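Local coordinates for protein putative methylase HI0767 (PDB 2IFT) that probably methylates the N2 of guanine 966 in 16S rRNA of the assembled 30S particle, with S-adenosyl-L-methionine as methyl donor, at residues 15-20 and 72-77. Residues are numbered along the deposited sequence; the frame is centred on the assembly and turned at random.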
ATOM      1  N   ILE A  15       2.429 -14.887  -5.363  1.00 42.60           N
ATOM      2  CA  ILE A  15       1.381 -14.570  -4.404  1.00 40.71           C
ATOM      3  C   ILE A  15       1.337 -15.653  -3.333  1.00 41.22           C
ATOM      4  O   ILE A  15       1.209 -16.834  -3.644  1.00 41.05           O
ATOM      5  CB  ILE A  15       0.027 -14.485  -5.122  1.00 40.35           C
ATOM      6  CG1 ILE A  15       0.079 -13.363  -6.157  1.00 39.84           C
ATOM      7  CG2 ILE A  15      -1.096 -14.267  -4.119  1.00 39.97           C
ATOM      8  CD1 ILE A  15      -1.103 -13.336  -7.090  1.00 42.31           C
ATOM      9  N   ILE A  16       1.440 -15.241  -2.074  1.00 40.99           N
ATOM     10  CA  ILE A  16       1.449 -16.171  -0.949  1.00 40.80           C
ATOM     11  C   ILE A  16       0.080 -16.634  -0.432  1.00 39.32           C
ATOM     12  O   ILE A  16      -0.064 -17.769   0.018  1.00 38.29           O
ATOM     13  CB  ILE A  16       2.271 -15.572   0.236  1.00 42.73           C
ATOM     14  CG1 ILE A  16       3.607 -16.311   0.372  1.00 45.26           C
ATOM     15  CG2 ILE A  16       1.490 -15.672   1.542  1.00 42.62           C
ATOM     16  CD1 ILE A  16       4.475 -16.284  -0.873  1.00 47.76           C
ATOM     17  N   ALA A  17      -0.923 -15.769  -0.489  1.00 37.72           N
ATOM     18  CA  ALA A  17      -2.234 -16.153   0.010  1.00 35.96           C
ATOM     19  C   ALA A  17      -3.379 -15.678  -0.865  1.00 35.85           C
ATOM     20  O   ALA A  17      -3.179 -14.939  -1.826  1.00 33.55           O
ATOM     21  CB  ALA A  17      -2.415 -15.637   1.422  1.00 36.44           C
ATOM     22  N   GLY A  18      -4.586 -16.114  -0.519  1.00 37.17           N
ATOM     23  CA  GLY A  18      -5.758 -15.737  -1.283  1.00 36.59           C
ATOM     24  C   GLY A  18      -6.006 -16.683  -2.442  1.00 37.23           C
ATOM     25  O   GLY A  18      -5.380 -17.742  -2.542  1.00 36.94           O
ATOM     26  N   LEU A  19      -6.911 -16.280  -3.326  1.00 37.29           N
ATOM     27  CA  LEU A  19      -7.291 -17.064  -4.489  1.00 38.41           C
ATOM     28  C   LEU A  19      -6.158 -17.358  -5.447  1.00 39.34           C
ATOM     29  O   LEU A  19      -6.139 -18.415  -6.080  1.00 38.98           O
ATOM     30  CB  LEU A  19      -8.380 -16.343  -5.275  1.00 39.12           C
ATOM     31  CG  LEU A  19      -9.532 -15.726  -4.491  1.00 40.00           C
ATOM     32  CD1 LEU A  19     -10.632 -15.347  -5.477  1.00 38.76           C
ATOM     33  CD2 LEU A  19     -10.050 -16.713  -3.445  1.00 41.69           C
ATOM     34  N   TRP A  20      -5.226 -16.421  -5.568  1.00 39.70           N
ATOM     35  CA  TRP A  20      -4.119 -16.594  -6.493  1.00 39.44           C
ATOM     36  C   TRP A  20      -2.829 -17.037  -5.838  1.00 38.35           C
ATOM     37  O   TRP A  20      -1.756 -16.921  -6.430  1.00 38.22           O
ATOM     38  CB  TRP A  20      -3.879 -15.297  -7.267  1.00 42.30           C
ATOM     39  CG  TRP A  20      -5.133 -14.690  -7.809  1.00 44.70           C
ATOM     40  CD1 TRP A  20      -6.235 -15.354  -8.269  1.00 45.84           C
ATOM     41  CD2 TRP A  20      -5.407 -13.298  -7.975  1.00 45.81           C
ATOM     42  NE1 TRP A  20      -7.180 -14.459  -8.713  1.00 47.07           N
ATOM     43  CE2 TRP A  20      -6.695 -13.187  -8.546  1.00 46.86           C
ATOM     44  CE3 TRP A  20      -4.688 -12.128  -7.700  1.00 46.56           C
ATOM     45  CZ2 TRP A  20      -7.282 -11.955  -8.847  1.00 47.54           C
ATOM     46  CZ3 TRP A  20      -5.271 -10.900  -8.000  1.00 47.88           C
ATOM     47  CH2 TRP A  20      -6.556 -10.826  -8.569  1.00 48.08           C
ATOM     48  N   LEU A  72      -5.345  -7.933  -3.544  1.00 22.27           N
ATOM     49  CA  LEU A  72      -6.333  -8.356  -4.522  1.00 23.13           C
ATOM     50  C   LEU A  72      -6.629  -9.839  -4.345  1.00 23.67           C
ATOM     51  O   LEU A  72      -7.785 -10.244  -4.269  1.00 23.57           O
ATOM     52  CB  LEU A  72      -5.829  -8.097  -5.938  1.00 23.72           C
ATOM     53  CG  LEU A  72      -5.922  -6.645  -6.404  1.00 24.40           C
ATOM     54  CD1 LEU A  72      -5.194  -6.486  -7.729  1.00 24.27           C
ATOM     55  CD2 LEU A  72      -7.393  -6.249  -6.524  1.00 24.97           C
ATOM     56  N   SER A  73      -5.581 -10.644  -4.262  1.00 24.65           N
ATOM     57  CA  SER A  73      -5.755 -12.077  -4.085  1.00 27.19           C
ATOM     58  C   SER A  73      -6.670 -12.360  -2.900  1.00 28.89           C
ATOM     59  O   SER A  73      -7.452 -13.305  -2.925  1.00 28.28           O
ATOM     60  CB  SER A  73      -4.407 -12.752  -3.855  1.00 26.83           C
ATOM     61  OG  SER A  73      -4.575 -14.138  -3.609  1.00 29.50           O
ATOM     62  N   ARG A  74      -6.583 -11.530  -1.868  1.00 31.01           N
ATOM     63  CA  ARG A  74      -7.403 -11.729  -0.679  1.00 32.16           C
ATOM     64  C   ARG A  74      -8.770 -11.070  -0.769  1.00 32.84           C
ATOM     65  O   ARG A  74      -9.453 -10.906   0.232  1.00 34.69           O
ATOM     66  CB  ARG A  74      -6.652 -11.234   0.556  1.00 32.19           C
ATOM     67  CG  ARG A  74      -5.202 -11.687   0.569  1.00 33.06           C
ATOM     68  CD  ARG A  74      -4.604 -11.695   1.963  1.00 34.56           C
ATOM     69  NE  ARG A  74      -3.179 -12.021   1.913  1.00 38.07           N
ATOM     70  CZ  ARG A  74      -2.500 -12.601   2.901  1.00 38.92           C
ATOM     71  NH1 ARG A  74      -3.109 -12.932   4.032  1.00 37.50           N
ATOM     72  NH2 ARG A  74      -1.204 -12.844   2.755  1.00 40.71           N
ATOM     73  N   GLN A  75      -9.164 -10.697  -1.978  1.00 34.52           N
ATOM     74  CA  GLN A  75     -10.464 -10.084  -2.210  1.00 37.29           C
ATOM     75  C   GLN A  75     -10.723  -8.731  -1.570  1.00 37.07           C
ATOM     76  O   GLN A  75     -11.787  -8.512  -0.989  1.00 37.43           O
ATOM     77  CB  GLN A  75     -11.583 -11.043  -1.799  1.00 40.08           C
ATOM     78  CG  GLN A  75     -11.956 -12.027  -2.886  1.00 44.88           C
ATOM     79  CD  GLN A  75     -10.766 -12.828  -3.346  1.00 48.40           C
ATOM     80  OE1 GLN A  75     -10.224 -13.638  -2.591  1.00 51.85           O
ATOM     81  NE2 GLN A  75     -10.335 -12.599  -4.586  1.00 49.09           N
ATOM     82  N   ALA A  76      -9.758  -7.821  -1.670  1.00 35.61           N
ATOM     83  CA  ALA A  76      -9.953  -6.482  -1.134  1.00 32.42           C
ATOM     84  C   ALA A  76     -11.018  -5.905  -2.052  1.00 30.84           C
ATOM     85  O   ALA A  76     -11.142  -6.336  -3.194  1.00 29.02           O
ATOM     86  CB  ALA A  76      -8.673  -5.678  -1.247  1.00 32.64           C
ATOM     87  N   LYS A  77     -11.802  -4.952  -1.574  1.00 30.93           N
ATOM     88  CA  LYS A  77     -12.817  -4.384  -2.438  1.00 31.49           C
ATOM     89  C   LYS A  77     -12.138  -3.720  -3.631  1.00 31.25           C
ATOM     90  O   LYS A  77     -12.569  -3.872  -4.772  1.00 30.35           O
ATOM     91  CB  LYS A  77     -13.666  -3.355  -1.698  1.00 34.30           C
ATOM     92  CG  LYS A  77     -14.786  -2.820  -2.578  1.00 38.03           C
ATOM     93  CD  LYS A  77     -15.665  -1.813  -1.869  1.00 41.06           C
ATOM     94  CE  LYS A  77     -16.761  -1.327  -2.804  1.00 42.38           C
ATOM     95  NZ  LYS A  77     -17.636  -0.316  -2.156  1.00 45.83           N
TER
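Ser73 OG lies 2.4 Å from Ala17 O, a hydrogen bond modelled doubtfully short, where the last residue of helix 66-73 plugs its hydroxyl into the loop 15-20. Firmer is the bond that OG accepts from Trp20 N, 3.1 Å long with 155° at the hydrogen. Serine suits the place because a hydroxyl can donate and accept at once, and its short side chain, with OG anti to the backbone N (chi1 177°), fits against the turn. At Gly18 any CB would run into that hydroxyl, and the backbone angles call for glycine too. Leu19 N bonds Ser73 O over 3.1 Å from above the carbonyl plane, giving this helix-end carbonyl a partner. Gln75, at positive phi, closes the helix in a Schellman motif.

The six-membered ring of Trp20 receives Ser73 CA over one face, 4.2 Å from its centroid, while CZ3 meets Leu72 CB at 3.5 Å. Although Arg74 CB points away, its chain, extended from CG to NE, runs alongside the loop and sets the guanidinium face 3.3 Å from Ala17 CB; Phe45 makes a cation-pi contact with this arginine. The contact joins the loop between strands 12-14 and 24-26 to the helix end, in a fold with the 3-2-1-4-5-7-6 sheet order of class I methyltransferases. Four N-H groups of an irregular loop are thus satisfied by the helix end, two by the Glu70 carboxylate (Ile16, Ala17) and two by Ser73.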